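Local coordinates for protein phosphoglycerol transferase GacH (Streptococcus pyogenes MGAS5005, PDB 6DGM) that probably transfers glycerol phosphate onto streptococcal rhamnose polysaccharide and binds manganese and sn-glycerol-1-phosphate in its sulfatase-like domain, at residues Q19-L24 with Q355-N360. Numbering follows the deposited sequence.
Sequences QKYQKL and QNDLKN
Asp-357 OD2 takes two donors from helix 11-29. The phenol of Tyr-21 gives the shorter bond, OH to Asp-357 OD2 at 2.7 Å. The ammonium of Lys-20 adds a salt bridge, a weak hydrogen bond with NZ 3.3 Å from Asp-357 OD2. This helix-helix contact joins helix 11-29, the first helix of this chain, to helix 349-365 near the other end, in the part of the protein that carries the sulfatase-like (alkaline phosphatase superfamily) fold. It lies away from the manganese, calcium and glycerol phosphate sites. The nearest CA atoms, Tyr-21 and Asp-357, are 9.6 Å apart, and the side chains of Lys-20 and Tyr-21 reach across to the short Asp-357. The Tyr-21 hydroxyl meets OD2 on its anti side, 24° out of the carboxylate plane. Ring and carboxylate are turned 78° against each other, and the carboxylate carbon sits at the ring edge. Lys-20 is fully extended, with CG anti to the backbone N (chi1 179°), which carries NZ across to the acid. Leu-332 of helix 328-339 packs against both Tyr-21 and Asp-357. The lysine charge probably stabilises the buried carboxylate as the anion. A water bridges the same pair: it accepts from Lys-20 NZ at 3.1 Å and donates to Asp-357 OD1 at 2.6 Å.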
loop_
_atom_site.group_PDB
_atom_site.type_symbol
_atom_site.label_atom_id
_atom_site.label_comp_id
_atom_site.label_asym_id
_atom_site.label_seq_id
_atom_site.Cartn_x
_atom_site.Cartn_y
_atom_site.Cartn_z
ATOM N N GLN A 19 19.196 -19.377 6.090
ATOM C CA GLN A 19 18.998 -20.807 5.858
ATOM C C GLN A 19 17.576 -21.219 6.228
ATOM O O GLN A 19 16.946 -22.012 5.525
ATOM C CB GLN A 19 20.039 -21.632 6.623
ATOM C CG GLN A 19 20.060 -23.095 6.191
ATOM C CD GLN A 19 21.307 -23.838 6.632
ATOM O OE1 GLN A 19 22.203 -23.265 7.258
ATOM N NE2 GLN A 19 21.372 -25.123 6.307
ATOM N N LYS A 20 17.048 -20.666 7.319
ATOM C CA LYS A 20 15.691 -20.992 7.749
ATOM C C LYS A 20 14.659 -20.624 6.685
ATOM O O LYS A 20 13.765 -21.418 6.366
ATOM C CB LYS A 20 15.388 -20.250 9.054
ATOM C CG LYS A 20 14.001 -20.492 9.599
ATOM C CD LYS A 20 13.783 -19.733 10.894
ATOM C CE LYS A 20 12.364 -19.911 11.397
ATOM N NZ LYS A 20 12.156 -19.205 12.690
ATOM N N TYR A 21 14.761 -19.428 6.115
ATOM C CA TYR A 21 13.754 -19.000 5.135
ATOM C C TYR A 21 14.036 -19.535 3.741
ATOM O O TYR A 21 13.114 -19.591 2.917
ATOM C CB TYR A 21 13.535 -17.488 5.233
ATOM C CG TYR A 21 12.834 -17.198 6.531
ATOM C CD1 TYR A 21 11.491 -17.490 6.686
ATOM C CD2 TYR A 21 13.536 -16.728 7.634
ATOM C CE1 TYR A 21 10.850 -17.283 7.888
ATOM C CE2 TYR A 21 12.903 -16.524 8.846
ATOM C CZ TYR A 21 11.556 -16.801 8.961
ATOM O OH TYR A 21 10.906 -16.604 10.156
ATOM N N GLN A 22 15.259 -19.992 3.472
ATOM C CA GLN A 22 15.501 -20.726 2.240
ATOM C C GLN A 22 14.668 -22.002 2.223
ATOM O O GLN A 22 14.012 -22.325 1.225
ATOM C CB GLN A 22 16.986 -21.042 2.091
ATOM C CG GLN A 22 17.368 -21.548 0.701
ATOM C CD GLN A 22 17.227 -20.470 -0.368
ATOM O OE1 GLN A 22 17.829 -19.395 -0.263
ATOM N NE2 GLN A 22 16.417 -20.747 -1.392
ATOM N N LYS A 23 14.671 -22.739 3.339
ATOM C CA LYS A 23 13.903 -23.974 3.388
ATOM C C LYS A 23 12.404 -23.688 3.384
ATOM O O LYS A 23 11.632 -24.409 2.737
ATOM C CB LYS A 23 14.282 -24.799 4.613
ATOM C CG LYS A 23 13.629 -26.164 4.591
ATOM C CD LYS A 23 14.238 -27.117 5.599
ATOM C CE LYS A 23 13.616 -28.504 5.469
ATOM N NZ LYS A 23 14.225 -29.484 6.421
ATOM N N LEU A 24 11.972 -22.643 4.099
ATOM C CA LEU A 24 10.543 -22.347 4.130
ATOM C C LEU A 24 10.048 -21.935 2.746
ATOM O O LEU A 24 8.965 -22.347 2.323
ATOM C CB LEU A 24 10.233 -21.270 5.166
ATOM C CG LEU A 24 8.740 -20.960 5.305
ATOM C CD1 LEU A 24 7.989 -22.155 5.842
ATOM C CD2 LEU A 24 8.518 -19.762 6.199
ATOM N N GLN A 355 9.307 -11.526 14.582
ATOM C CA GLN A 355 9.747 -10.141 14.466
ATOM C C GLN A 355 11.249 -10.019 14.661
ATOM O O GLN A 355 11.876 -9.154 14.040
ATOM C CB GLN A 355 8.983 -9.253 15.458
ATOM C CG GLN A 355 7.586 -8.914 14.997
ATOM C CD GLN A 355 7.562 -8.007 13.762
ATOM O OE1 GLN A 355 8.500 -7.243 13.499
ATOM N NE2 GLN A 355 6.482 -8.101 12.993
ATOM N N ASN A 356 11.848 -10.877 15.502
ATOM C CA ASN A 356 13.296 -10.839 15.645
ATOM C C ASN A 356 13.968 -11.226 14.336
ATOM O O ASN A 356 14.970 -10.616 13.943
ATOM C CB ASN A 356 13.771 -11.717 16.792
ATOM C CG ASN A 356 15.271 -11.682 16.940
ATOM O OD1 ASN A 356 15.962 -12.557 16.440
ATOM N ND2 ASN A 356 15.781 -10.659 17.616
ATOM N N ASP A 357 13.432 -12.240 13.644
ATOM C CA ASP A 357 13.934 -12.559 12.310
ATOM C C ASP A 357 13.839 -11.334 11.406
ATOM O O ASP A 357 14.806 -10.959 10.730
ATOM C CB ASP A 357 13.124 -13.698 11.683
ATOM C CG ASP A 357 13.331 -15.036 12.365
ATOM O OD1 ASP A 357 14.344 -15.218 13.066
ATOM O OD2 ASP A 357 12.465 -15.918 12.187
ATOM N N LEU A 358 12.659 -10.702 11.373
ATOM C CA LEU A 358 12.449 -9.546 10.507
ATOM C C LEU A 358 13.354 -8.381 10.876
ATOM O O LEU A 358 13.941 -7.748 9.991
ATOM C CB LEU A 358 10.978 -9.137 10.545
ATOM C CG LEU A 358 10.636 -7.901 9.723
ATOM C CD1 LEU A 358 10.939 -8.123 8.258
ATOM C CD2 LEU A 358 9.170 -7.508 9.910
ATOM N N LYS A 359 13.480 -8.076 12.176
ATOM C CA LYS A 359 14.278 -6.920 12.583
ATOM C C LYS A 359 15.740 -7.086 12.183
ATOM O O LYS A 359 16.394 -6.122 11.775
ATOM C CB LYS A 359 14.156 -6.697 14.088
ATOM C CG LYS A 359 12.799 -6.168 14.539
ATOM C CD LYS A 359 12.619 -6.207 16.044
ATOM C CE LYS A 359 11.242 -5.687 16.420
ATOM N NZ LYS A 359 10.955 -5.798 17.867
ATOM N N ASN A 360 16.274 -8.302 12.290
ATOM C CA ASN A 360 17.657 -8.523 11.878
ATOM C C ASN A 360 17.834 -8.278 10.384
ATOM O O ASN A 360 18.815 -7.648 9.964
ATOM C CB ASN A 360 18.129 -9.913 12.292
ATOM C CG ASN A 360 18.661 -9.940 13.711
ATOM O OD1 ASN A 360 19.706 -9.358 13.997
ATOM N ND2 ASN A 360 17.931 -10.582 14.618
HETATM O O HOH W 1 14.782 -17.766 13.413
#